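Putative neuraminyllactose-binding hemagglutinin homolog (Helicobacter pylori, PDB 3BGH) is a putative outer-membrane lipoprotein adhesin, named for binding neuraminyllactose and for its place on the flagellar sheath, though its function is not firmly established. Local coordinates at residues Pro44-Asn49 and Leu100-Asn105; Leu132-Val137 and His146-Asp151. All coordinates share one frame; numbering follows the deposited sequence.

Contact 1 (Pro44-Asn49 and Leu100-Asn105); sequences PKIEIN and LRMDGN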
ATOM      1  N   PRO A  44       3.353 -13.842 -10.806  1.00 59.59           N
ATOM      2  CA  PRO A  44       3.389 -12.726  -9.865  1.00 59.26           C
ATOM      3  C   PRO A  44       2.397 -12.954  -8.736  1.00 58.26           C
ATOM      4  O   PRO A  44       1.289 -13.434  -8.980  1.00 58.90           O
ATOM      5  CB  PRO A  44       2.928 -11.526 -10.709  1.00 59.10           C
ATOM      6  CG  PRO A  44       3.151 -11.906 -12.095  1.00 59.52           C
ATOM      7  CD  PRO A  44       2.829 -13.397 -12.104  1.00 60.23           C
ATOM      8  N   LYS A  45       2.819 -12.656  -7.517  1.00 56.91           N
ATOM      9  CA  LYS A  45       1.965 -12.687  -6.330  1.00 56.37           C
ATOM     10  C   LYS A  45       1.546 -11.268  -5.938  1.00 54.59           C
ATOM     11  O   LYS A  45       2.351 -10.543  -5.351  1.00 54.66           O
ATOM     12  CB  LYS A  45       2.744 -13.306  -5.172  1.00 57.01           C
ATOM     13  CG  LYS A  45       2.463 -14.759  -4.941  1.00 60.69           C
ATOM     14  CD  LYS A  45       3.225 -15.673  -5.896  1.00 65.94           C
ATOM     15  CE  LYS A  45       2.768 -17.155  -5.737  1.00 68.20           C
ATOM     16  NZ  LYS A  45       2.986 -17.915  -7.012  1.00 69.53           N
ATOM     17  N   ILE A  46       0.326 -10.860  -6.296  1.00 52.31           N
ATOM     18  CA  ILE A  46      -0.184  -9.526  -5.982  1.00 50.77           C
ATOM     19  C   ILE A  46      -1.430  -9.629  -5.103  1.00 50.72           C
ATOM     20  O   ILE A  46      -2.491  -9.999  -5.575  1.00 50.55           O
ATOM     21  CB  ILE A  46      -0.569  -8.695  -7.255  1.00 50.72           C
ATOM     22  CG1 ILE A  46       0.443  -8.838  -8.418  1.00 50.47           C
ATOM     23  CG2 ILE A  46      -0.835  -7.232  -6.911  1.00 48.72           C
ATOM     24  CD1 ILE A  46       1.817  -8.255  -8.191  1.00 48.43           C
ATOM     25  N   GLU A  47      -1.291  -9.310  -3.826  1.00 50.69           N
ATOM     26  CA  GLU A  47      -2.402  -9.270  -2.884  1.00 51.18           C
ATOM     27  C   GLU A  47      -3.315  -8.069  -3.161  1.00 50.72           C
ATOM     28  O   GLU A  47      -2.904  -7.112  -3.804  1.00 50.31           O
ATOM     29  CB  GLU A  47      -1.861  -9.187  -1.459  1.00 51.85           C
ATOM     30  CG  GLU A  47      -0.992 -10.367  -1.061  1.00 53.63           C
ATOM     31  CD  GLU A  47      -0.666 -10.366   0.417  1.00 60.74           C
ATOM     32  OE1 GLU A  47      -1.636 -10.355   1.231  1.00 62.20           O
ATOM     33  OE2 GLU A  47       0.551 -10.375   0.773  1.00 63.88           O
ATOM     34  N   ILE A  48      -4.557  -8.125  -2.696  1.00 50.10           N
ATOM     35  CA  ILE A  48      -5.542  -7.079  -2.990  1.00 49.77           C
ATOM     36  C   ILE A  48      -6.289  -6.856  -1.700  1.00 50.21           C
ATOM     37  O   ILE A  48      -6.215  -7.707  -0.829  1.00 49.85           O
ATOM     38  CB  ILE A  48      -6.542  -7.477  -4.090  1.00 49.61           C
ATOM     39  CG1 ILE A  48      -7.077  -8.902  -3.851  1.00 49.79           C
ATOM     40  CG2 ILE A  48      -5.919  -7.364  -5.487  1.00 49.69           C
ATOM     41  CD1 ILE A  48      -8.397  -9.106  -4.411  1.00 44.98           C
ATOM     42  N   ASN A  49      -6.963  -5.716  -1.545  1.00 50.86           N
ATOM     43  CA  ASN A  49      -7.808  -5.510  -0.369  1.00 51.26           C
ATOM     44  C   ASN A  49      -9.279  -5.864  -0.680  1.00 52.42           C
ATOM     45  O   ASN A  49      -9.602  -6.225  -1.808  1.00 52.10           O
ATOM     46  CB  ASN A  49      -7.666  -4.077   0.168  1.00 50.77           C
ATOM     47  CG  ASN A  49      -8.408  -3.055  -0.673  1.00 47.92           C
ATOM     48  OD1 ASN A  49      -8.342  -3.077  -1.888  1.00 46.33           O
ATOM     49  ND2 ASN A  49      -9.092  -2.143  -0.023  1.00 42.23           N
ATOM     50  N   LEU A 100      13.129 -13.950 -12.434  1.00 62.00           N
ATOM     51  CA  LEU A 100      12.351 -12.788 -12.120  1.00 60.53           C
ATOM     52  C   LEU A 100      11.125 -13.230 -11.341  1.00 60.63           C
ATOM     53  O   LEU A 100      10.511 -14.253 -11.633  1.00 59.48           O
ATOM     54  CB  LEU A 100      11.945 -12.072 -13.391  1.00 60.81           C
ATOM     55  CG  LEU A 100      13.010 -11.364 -14.230  1.00 60.16           C
ATOM     56  CD1 LEU A 100      12.319 -10.759 -15.430  1.00 60.16           C
ATOM     57  CD2 LEU A 100      13.685 -10.265 -13.425  1.00 60.67           C
ATOM     58  N   ARG A 101      10.772 -12.427 -10.347  1.00 60.92           N
ATOM     59  CA  ARG A 101       9.907 -12.847  -9.254  1.00 61.98           C
ATOM     60  C   ARG A 101       9.261 -11.589  -8.603  1.00 61.58           C
ATOM     61  O   ARG A 101       9.919 -10.845  -7.875  1.00 61.88           O
ATOM     62  CB  ARG A 101      10.758 -13.684  -8.267  1.00 62.46           C
ATOM     63  CG  ARG A 101      10.218 -13.828  -6.902  1.00 64.92           C
ATOM     64  CD  ARG A 101      10.734 -15.088  -6.242  1.00 70.41           C
ATOM     65  NE  ARG A 101       9.664 -15.674  -5.428  1.00 73.53           N
ATOM     66  CZ  ARG A 101       9.840 -16.592  -4.479  1.00 76.26           C
ATOM     67  NH1 ARG A 101      11.057 -17.036  -4.181  1.00 76.93           N
ATOM     68  NH2 ARG A 101       8.788 -17.063  -3.816  1.00 77.54           N
ATOM     69  N   MET A 102       7.988 -11.372  -8.918  1.00 60.83           N
ATOM     70  CA  MET A 102       7.246 -10.176  -8.588  1.00 61.50           C
ATOM     71  C   MET A 102       6.267 -10.395  -7.415  1.00 60.21           C
ATOM     72  O   MET A 102       5.410 -11.279  -7.470  1.00 59.86           O
ATOM     73  CB  MET A 102       6.471  -9.682  -9.822  1.00 61.00           C
ATOM     74  CG  MET A 102       6.122  -8.196  -9.769  1.00 63.36           C
ATOM     75  SD  MET A 102       5.027  -7.664 -11.124  1.00 65.98           S
ATOM     76  CE  MET A 102       5.798  -8.600 -12.502  1.00 63.76           C
ATOM     77  N   ASP A 103       6.409  -9.582  -6.367  1.00 58.60           N
ATOM     78  CA  ASP A 103       5.507  -9.597  -5.240  1.00 57.79           C
ATOM     79  C   ASP A 103       5.041  -8.186  -4.866  1.00 55.92           C
ATOM     80  O   ASP A 103       5.748  -7.201  -5.093  1.00 55.71           O
ATOM     81  CB  ASP A 103       6.163 -10.292  -4.043  1.00 58.97           C
ATOM     82  CG  ASP A 103       6.691 -11.700  -4.392  1.00 62.96           C
ATOM     83  OD1 ASP A 103       6.039 -12.700  -4.010  1.00 66.66           O
ATOM     84  OD2 ASP A 103       7.760 -11.812  -5.047  1.00 65.73           O
ATOM     85  N   GLY A 104       3.855  -8.095  -4.271  1.00 53.82           N
ATOM     86  CA  GLY A 104       3.294  -6.818  -3.858  1.00 51.27           C
ATOM     87  C   GLY A 104       1.814  -6.817  -3.537  1.00 49.85           C
ATOM     88  O   GLY A 104       1.235  -7.849  -3.184  1.00 48.61           O
ATOM     89  N   ASN A 105       1.207  -5.639  -3.630  1.00 48.93           N
ATOM     90  CA  ASN A 105      -0.203  -5.489  -3.325  1.00 48.21           C
ATOM     91  C   ASN A 105      -0.721  -4.231  -3.885  1.00 47.74           C
ATOM     92  O   ASN A 105       0.032  -3.265  -4.115  1.00 48.12           O
ATOM     93  CB  ASN A 105      -0.465  -5.476  -1.786  1.00 49.09           C
ATOM     94  CG  ASN A 105      -0.157  -4.135  -1.166  1.00 48.62           C
ATOM     95  OD1 ASN A 105       1.015  -3.816  -0.905  1.00 48.72           O
ATOM     96  ND2 ASN A 105      -1.190  -3.321  -0.963  1.00 43.18           N
TER
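Three backbone hydrogen bonds tie 44-49 to 100-105, two parallel strand segments whose axes run only 6° apart. K45 takes part twice: its N donates to M102 O at 2.9 Å, and its O accepts from G104 N at 3.1 Å. Both donors lie nearly along the C=O axis, but the G104 bond is the more bent at its hydrogen. The third, E47 N to G104 O at 3.0 Å, differs in that the donor stands above the carbonyl plane. CA-H groups of P44, D103, I46 and N105 add contacts to the carbonyl oxygens between them.

On the face carrying I46, P44 CB meets M102 CB at 4.1 Å. I46 has CG2 anti to its backbone N, which puts that methyl over N105 CA at 4.0 Å, while its CD1 lies 4.4 Å from M102 SD. G104 offers no side chain at this position. Helix 54-73 covers this side, with F65 on P44 and L64 and L68 on M102. Strand 38-48, helix 54-73 and strand 78-82 form a beta-alpha-beta crossover; 78-82 and 98-114 flank 38-48, both parallel to it.

The other face is polar. D103, with CG anti to its carbonyl carbon, brings OD1 to 3.5 Å from K45 CB, touching the root of the lysine rather than its charge. The K45 chain bends at chi2 (80°) and carries NZ off to a salt bridge with D84. E47 CB and N105 CB sit alongside each other at 4.0 Å, but their polar ends turn to the second subunit: E47 OE1 accepts from the backbone N of K50 of the second subunit, and N105 OD1 is hydrogen-bonded to S129 of the second subunit.

Contact 2 (Leu132-Val137 and His146-Asp151); sequences LNLNFV and HSFGID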
ATOM      1  N   LEU A 132       4.579  -2.568  -5.996  1.00 48.07           N
ATOM      2  CA  LEU A 132       5.068  -3.801  -6.574  1.00 48.73           C
ATOM      3  C   LEU A 132       6.567  -3.884  -6.571  1.00 48.92           C
ATOM      4  O   LEU A 132       7.282  -2.928  -6.914  1.00 48.69           O
ATOM      5  CB  LEU A 132       4.560  -3.956  -7.985  1.00 48.50           C
ATOM      6  CG  LEU A 132       3.328  -4.841  -8.066  1.00 53.01           C
ATOM      7  CD1 LEU A 132       2.130  -4.203  -7.387  1.00 54.26           C
ATOM      8  CD2 LEU A 132       3.000  -5.150  -9.532  1.00 56.11           C
ATOM      9  N   ASN A 133       7.048  -5.056  -6.206  1.00 49.78           N
ATOM     10  CA  ASN A 133       8.458  -5.292  -6.220  1.00 50.72           C
ATOM     11  C   ASN A 133       8.866  -6.417  -7.150  1.00 51.20           C
ATOM     12  O   ASN A 133       8.501  -7.583  -6.937  1.00 51.04           O
ATOM     13  CB  ASN A 133       8.932  -5.626  -4.828  1.00 50.96           C
ATOM     14  CG  ASN A 133      10.412  -5.552  -4.721  1.00 52.70           C
ATOM     15  OD1 ASN A 133      11.004  -4.452  -4.803  1.00 56.11           O
ATOM     16  ND2 ASN A 133      11.047  -6.703  -4.558  1.00 51.05           N
ATOM     17  N   LEU A 134       9.659  -6.071  -8.160  1.00 50.87           N
ATOM     18  CA  LEU A 134      10.302  -7.064  -9.003  1.00 50.39           C
ATOM     19  C   LEU A 134      11.682  -7.489  -8.452  1.00 50.60           C
ATOM     20  O   LEU A 134      12.600  -6.684  -8.434  1.00 49.60           O
ATOM     21  CB  LEU A 134      10.429  -6.513 -10.412  1.00 50.10           C
ATOM     22  CG  LEU A 134      10.981  -7.454 -11.489  1.00 50.97           C
ATOM     23  CD1 LEU A 134      10.160  -8.721 -11.552  1.00 53.30           C
ATOM     24  CD2 LEU A 134      10.926  -6.751 -12.810  1.00 50.92           C
ATOM     25  N   ASN A 135      11.822  -8.762  -8.037  1.00 50.81           N
ATOM     26  CA  ASN A 135      13.131  -9.289  -7.586  1.00 51.35           C
ATOM     27  C   ASN A 135      13.956  -9.978  -8.678  1.00 52.19           C
ATOM     28  O   ASN A 135      13.442 -10.793  -9.441  1.00 53.35           O
ATOM     29  CB  ASN A 135      13.001 -10.183  -6.329  1.00 50.32           C
ATOM     30  CG  ASN A 135      13.136  -9.386  -5.013  1.00 50.24           C
ATOM     31  OD1 ASN A 135      13.345  -8.181  -5.029  1.00 49.82           O
ATOM     32  ND2 ASN A 135      13.057 -10.072  -3.878  1.00 50.42           N
ATOM     33  N   PHE A 136      15.234  -9.635  -8.757  1.00 52.64           N
ATOM     34  CA  PHE A 136      16.158 -10.272  -9.680  1.00 53.22           C
ATOM     35  C   PHE A 136      16.982 -11.275  -8.891  1.00 54.47           C
ATOM     36  O   PHE A 136      17.728 -10.905  -7.991  1.00 54.78           O
ATOM     37  CB  PHE A 136      17.090  -9.240 -10.358  1.00 52.22           C
ATOM     38  CG  PHE A 136      16.391  -8.254 -11.253  1.00 50.03           C
ATOM     39  CD1 PHE A 136      16.712  -8.182 -12.597  1.00 47.67           C
ATOM     40  CD2 PHE A 136      15.447  -7.364 -10.750  1.00 47.62           C
ATOM     41  CE1 PHE A 136      16.090  -7.239 -13.427  1.00 48.17           C
ATOM     42  CE2 PHE A 136      14.805  -6.427 -11.594  1.00 46.53           C
ATOM     43  CZ  PHE A 136      15.115  -6.374 -12.916  1.00 46.99           C
ATOM     44  N   VAL A 137      16.842 -12.549  -9.230  1.00 56.70           N
ATOM     45  CA  VAL A 137      17.406 -13.627  -8.433  1.00 58.60           C
ATOM     46  C   VAL A 137      18.380 -14.492  -9.236  1.00 60.43           C
ATOM     47  O   VAL A 137      18.093 -14.904 -10.371  1.00 60.10           O
ATOM     48  CB  VAL A 137      16.294 -14.518  -7.819  1.00 59.06           C
ATOM     49  CG1 VAL A 137      16.893 -15.574  -6.902  1.00 59.46           C
ATOM     50  CG2 VAL A 137      15.262 -13.691  -7.054  1.00 57.69           C
ATOM     51  N   HIS A 146      18.956  -7.857  -7.028  1.00 51.19           N
ATOM     52  CA  HIS A 146      18.485  -6.530  -7.295  1.00 48.30           C
ATOM     53  C   HIS A 146      16.991  -6.469  -7.144  1.00 47.41           C
ATOM     54  O   HIS A 146      16.308  -7.415  -7.529  1.00 47.59           O
ATOM     55  CB  HIS A 146      18.878  -6.137  -8.714  1.00 47.28           C
ATOM     56  CG  HIS A 146      18.543  -4.729  -9.029  1.00 46.98           C
ATOM     57  ND1 HIS A 146      19.292  -3.674  -8.558  1.00 48.17           N
ATOM     58  CD2 HIS A 146      17.496  -4.187  -9.690  1.00 44.54           C
ATOM     59  CE1 HIS A 146      18.760  -2.539  -8.978  1.00 47.92           C
ATOM     60  NE2 HIS A 146      17.660  -2.824  -9.649  1.00 47.47           N
ATOM     61  N   SER A 147      16.485  -5.364  -6.600  1.00 45.76           N
ATOM     62  CA  SER A 147      15.055  -5.173  -6.412  1.00 45.72           C
ATOM     63  C   SER A 147      14.641  -3.907  -7.123  1.00 45.38           C
ATOM     64  O   SER A 147      15.259  -2.873  -6.922  1.00 44.40           O
ATOM     65  CB  SER A 147      14.694  -5.040  -4.919  1.00 45.62           C
ATOM     66  OG  SER A 147      14.990  -6.222  -4.192  1.00 46.78           O
ATOM     67  N   PHE A 148      13.576  -3.981  -7.922  1.00 44.88           N
ATOM     68  CA  PHE A 148      13.097  -2.802  -8.642  1.00 44.99           C
ATOM     69  C   PHE A 148      11.626  -2.643  -8.262  1.00 45.56           C
ATOM     70  O   PHE A 148      10.849  -3.585  -8.352  1.00 45.26           O
ATOM     71  CB  PHE A 148      13.316  -2.949 -10.159  1.00 43.76           C
ATOM     72  CG  PHE A 148      12.487  -2.001 -11.006  1.00 41.12           C
ATOM     73  CD1 PHE A 148      11.361  -2.460 -11.669  1.00 40.80           C
ATOM     74  CD2 PHE A 148      12.842  -0.660 -11.149  1.00 42.93           C
ATOM     75  CE1 PHE A 148      10.576  -1.612 -12.481  1.00 41.34           C
ATOM     76  CE2 PHE A 148      12.059   0.241 -11.933  1.00 43.54           C
ATOM     77  CZ  PHE A 148      10.921  -0.249 -12.615  1.00 42.50           C
ATOM     78  N   GLY A 149      11.274  -1.455  -7.786  1.00 45.83           N
ATOM     79  CA  GLY A 149       9.937  -1.188  -7.289  1.00 45.62           C
ATOM     80  C   GLY A 149       9.094  -0.317  -8.206  1.00 46.67           C
ATOM     81  O   GLY A 149       9.601   0.547  -8.911  1.00 46.56           O
ATOM     82  N   ILE A 150       7.791  -0.583  -8.234  1.00 47.38           N
ATOM     83  CA  ILE A 150       6.869   0.321  -8.845  1.00 47.10           C
ATOM     84  C   ILE A 150       5.849   0.615  -7.785  1.00 47.93           C
ATOM     85  O   ILE A 150       5.194  -0.300  -7.251  1.00 49.41           O
ATOM     86  CB  ILE A 150       6.211  -0.253 -10.091  1.00 47.17           C
ATOM     87  CG1 ILE A 150       7.235  -0.972 -10.973  1.00 45.72           C
ATOM     88  CG2 ILE A 150       5.521   0.845 -10.850  1.00 46.54           C
ATOM     89  CD1 ILE A 150       7.176  -2.500 -10.874  1.00 46.26           C
ATOM     90  N   ASP A 151       5.789   1.879  -7.418  1.00 47.09           N
ATOM     91  CA  ASP A 151       4.767   2.414  -6.563  1.00 47.22           C
ATOM     92  C   ASP A 151       3.486   2.591  -7.396  1.00 47.21           C
ATOM     93  O   ASP A 151       3.486   3.249  -8.468  1.00 45.89           O
ATOM     94  CB  ASP A 151       5.243   3.768  -6.041  1.00 47.78           C
ATOM     95  CG  ASP A 151       4.237   4.456  -5.132  1.00 51.85           C
ATOM     96  OD1 ASP A 151       3.101   3.977  -4.906  1.00 55.40           O
ATOM     97  OD2 ASP A 151       4.590   5.535  -4.644  1.00 58.26           O
TER
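H146, two residues into strand 144-161, pairs with F136. Its O accepts a near-axial hydrogen bond from F136 N at 2.8 Å, whereas H146 N reaches F136 O only weakly, at 3.4 Å. With CG anti to the backbone N, the imidazole lies beside the phenyl and turns its CD2 edge to the F136 face: a T-shaped pair, centroids 5.4 Å apart and planes at 79°. ND1 is held by E115 of the second subunit.

S147 points to the other face, where OG donates to N135 OD1 at 2.7 Å, coming in from above the amide plane. N133 ND2 adds a weak bond to that same oxygen, so N135 OD1 is gripped twice. I112 of the second subunit packs on N133 and S147, and S147 OG also bonds to the backbone N of V113 of the second subunit.

F148 returns to the aromatic side and is joined to L134 by two backbone bonds. Its CB touches F136 CE2 at 4.0 Å, and its ring, CG anti to the backbone N, presents an edge to L134 CB. H204 and E208 of helix 186-208 lie against it. G149 brings only backbone, its CA 3.2 Å from L132 O.

I150 forms the last pair within these segments: L132 N to I150 O and I150 N to L132 O are both 2.7 Å. Its CD1 approaches L132 CB at 4.2 Å, while I205 packs on it from the helix. This regular antiparallel register joins the two arms of the beta hairpin 123-137/144-161, whose L132, F148 and I150 face lies against helix 186-208, while its N133 and S147 face meets the second subunit, which also reaches H146.

Overall arrangement
Both strands of contact 1 come earlier in the chain than those of contact 2, and the contact centres are about 10 Å apart in one mixed sheet. The four strands stand in the order 38-48, 98-114, 123-137, 144-161, with 78-82 beyond 38-48; the middle two are neighbours, so the contacts are joined directly. D103 O to N133 N (2.7 Å) and R101 O to N135 N (2.8 Å) are probable hydrogen bonds across that seam. On the face carrying I46 and M102, L132 CD2 packs at 3.6 Å on both I46 CD1 and M102 SD, making one apolar layer, with helix 54-73 on contact 1 and helix 186-208 on contact 2. Both contacts also touch the second subunit, so the sheet contributes to the dimer interface.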